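Local coordinates for protein ribonuclease-like 3 (Danio rerio, PDB 2VQ9) that cleaves RNA as a secreted ribonuclease of the pancreatic family, promotes angiogenesis and kills bacteria independently of its nuclease activity, at residues 79-84 with 134-139. Residues are numbered along the deposited sequence; the frame is centred on the assembly and turned at random.
Sequences VRTVCT and CEGEWP. Unlike the reference sequence in segment 134-139: Gly136 (reference Ser).
Cys83 and Cys134 form a disulfide of the pancreatic ribonuclease fold, tying segment 79-84, which runs on from helix 76-80, to the beta hairpin of strands 120-135 and 138-146, closed by a type II' turn from Glu135 to Trp138. The SG-SG bond has a torsion of -87°, and Cys83 SG also rests 3.6 Å from Pro139 N. Gly136, with positive phi, occupies the turn between Glu135 and Trp138, whose backbones pair in both directions.

Beside the disulfide, Arg80 climbs the flank of the hairpin. Its CB sets off alongside the hairpin, and the chain then turns in; CG packs 3.6 Å from Pro139 CD, and CD comes within 3.4 Å of Trp138 CZ3. A bend at chi3 (-79°) brings NE, CZ and NH1 beside Trp138 CZ3, with NH1 also 3.7 Å from Trp138 CH2, guanidinium and indole planes 20° apart and CZ3 over one guanidinium face. At the tip, NH2 is hydrogen-bonded to Asn77 OD1, while NH1 donates to a water that in turn donates to Glu137 O and Glu137 OE1. Arg80 NH1 and Glu137 OE1 are 4.1 Å apart, beyond a salt bridge, and the water links them.

Tyr30 of helix 27-37 meets Arg80, Trp138 and Pro139, joining this corner to the helix that carries the catalytic His37. Thr84 CG2, anti to its carbonyl carbon, touches Glu137 CB at 3.6 Å.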
loop_
_atom_site.group_PDB
_atom_site.type_symbol
_atom_site.label_atom_id
_atom_site.label_comp_id
_atom_site.label_asym_id
_atom_site.label_seq_id
_atom_site.Cartn_x
_atom_site.Cartn_y
_atom_site.Cartn_z
ATOM N N VAL A 79 9.331 -1.760 -5.608
ATOM C CA VAL A 79 8.673 -0.550 -5.087
ATOM C C VAL A 79 9.687 0.472 -4.524
ATOM O O VAL A 79 9.535 1.694 -4.707
ATOM C CB VAL A 79 7.571 -0.888 -4.075
ATOM C CG1 VAL A 79 6.995 0.413 -3.437
ATOM C CG2 VAL A 79 6.461 -1.697 -4.762
ATOM N N ARG A 80 10.715 -0.010 -3.832
ATOM C CA ARG A 80 11.782 0.872 -3.322
ATOM C C ARG A 80 12.388 1.823 -4.337
ATOM O O ARG A 80 12.803 2.936 -3.981
ATOM C CB ARG A 80 12.914 0.055 -2.735
ATOM C CG ARG A 80 12.777 -0.218 -1.289
ATOM C CD ARG A 80 14.152 -0.327 -0.684
ATOM N NE ARG A 80 14.741 -1.626 -0.941
ATOM C CZ ARG A 80 16.046 -1.833 -1.087
ATOM N NH1 ARG A 80 16.905 -0.813 -1.005
ATOM N NH2 ARG A 80 16.484 -3.055 -1.320
ATOM N N THR A 81 12.453 1.394 -5.592
ATOM C CA THR A 81 13.106 2.194 -6.635
ATOM C C THR A 81 12.392 3.514 -6.904
ATOM O O THR A 81 12.953 4.387 -7.555
ATOM C CB THR A 81 13.238 1.441 -7.977
ATOM O OG1 THR A 81 11.930 1.219 -8.536
ATOM C CG2 THR A 81 13.970 0.112 -7.790
ATOM N N VAL A 82 11.152 3.649 -6.431
ATOM C CA VAL A 82 10.446 4.908 -6.561
ATOM C C VAL A 82 11.172 5.990 -5.758
ATOM O O VAL A 82 11.128 7.169 -6.131
ATOM C CB VAL A 82 8.947 4.780 -6.176
ATOM C CG1 VAL A 82 8.220 6.099 -6.386
ATOM C CG2 VAL A 82 8.289 3.712 -7.044
ATOM N N CYS A 83 11.878 5.576 -4.702
ATOM C CA CYS A 83 12.639 6.493 -3.843
ATOM C C CYS A 83 14.100 6.716 -4.252
ATOM O O CYS A 83 14.788 7.577 -3.671
ATOM C CB CYS A 83 12.632 5.996 -2.398
ATOM S SG CYS A 83 11.016 5.955 -1.622
ATOM N N THR A 84 14.588 5.943 -5.212
ATOM C CA THR A 84 16.000 6.045 -5.590
ATOM C C THR A 84 16.223 6.285 -7.086
ATOM O O THR A 84 17.134 5.715 -7.684
ATOM C CB THR A 84 16.794 4.808 -5.112
ATOM O OG1 THR A 84 16.234 3.618 -5.679
ATOM C CG2 THR A 84 16.782 4.725 -3.587
ATOM N N CYS A 134 8.976 8.984 0.904
ATOM C CA CYS A 134 10.286 8.374 0.994
ATOM C C CYS A 134 11.024 9.032 2.138
ATOM O O CYS A 134 11.064 10.263 2.237
ATOM C CB CYS A 134 11.084 8.619 -0.291
ATOM S SG CYS A 134 10.379 7.877 -1.773
ATOM N N GLU A 135 11.583 8.210 3.007
ATOM C CA GLU A 135 12.454 8.697 4.064
ATOM C C GLU A 135 13.830 8.270 3.633
ATOM O O GLU A 135 14.225 7.118 3.809
ATOM C CB GLU A 135 12.023 8.124 5.412
ATOM C CG GLU A 135 10.616 8.617 5.751
ATOM C CD GLU A 135 10.201 8.419 7.191
ATOM O OE1 GLU A 135 11.058 8.033 8.019
ATOM O OE2 GLU A 135 9.003 8.666 7.482
ATOM N N GLY A 136 14.526 9.204 2.988
ATOM C CA GLY A 136 15.738 8.873 2.251
ATOM C C GLY A 136 15.399 7.900 1.139
ATOM O O GLY A 136 14.529 8.171 0.320
ATOM N N GLU A 137 16.083 6.760 1.136
ATOM C CA GLU A 137 15.951 5.753 0.096
ATOM C C GLU A 137 14.817 4.747 0.363
ATOM O O GLU A 137 14.611 3.815 -0.412
ATOM C CB GLU A 137 17.277 5.007 -0.082
ATOM C CG GLU A 137 17.846 4.403 1.202
ATOM C CD GLU A 137 18.947 3.365 0.957
ATOM O OE1 GLU A 137 18.926 2.700 -0.113
ATOM O OE2 GLU A 137 19.825 3.198 1.844
ATOM N N TRP A 138 14.098 4.943 1.461
ATOM C CA TRP A 138 13.146 3.922 1.925
ATOM C C TRP A 138 11.711 4.428 1.871
ATOM O O TRP A 138 11.410 5.476 2.443
ATOM C CB TRP A 138 13.497 3.506 3.358
ATOM C CG TRP A 138 14.922 3.010 3.507
ATOM C CD1 TRP A 138 16.001 3.710 3.999
ATOM C CD2 TRP A 138 15.419 1.715 3.144
ATOM N NE1 TRP A 138 17.133 2.917 3.975
ATOM C CE2 TRP A 138 16.802 1.691 3.453
ATOM C CE3 TRP A 138 14.828 0.571 2.611
ATOM C CZ2 TRP A 138 17.598 0.568 3.230
ATOM C CZ3 TRP A 138 15.621 -0.547 2.390
ATOM C CH2 TRP A 138 16.995 -0.540 2.698
ATOM N N PRO A 139 10.815 3.679 1.187
ATOM C CA PRO A 139 9.390 4.013 1.199
ATOM C C PRO A 139 8.818 3.871 2.607
ATOM O O PRO A 139 9.096 2.889 3.295
ATOM C CB PRO A 139 8.745 2.964 0.269
ATOM C CG PRO A 139 9.816 2.158 -0.276
ATOM C CD PRO A 139 11.100 2.448 0.422
HETATM O O HOH W 1 16.141 1.787 -1.449
#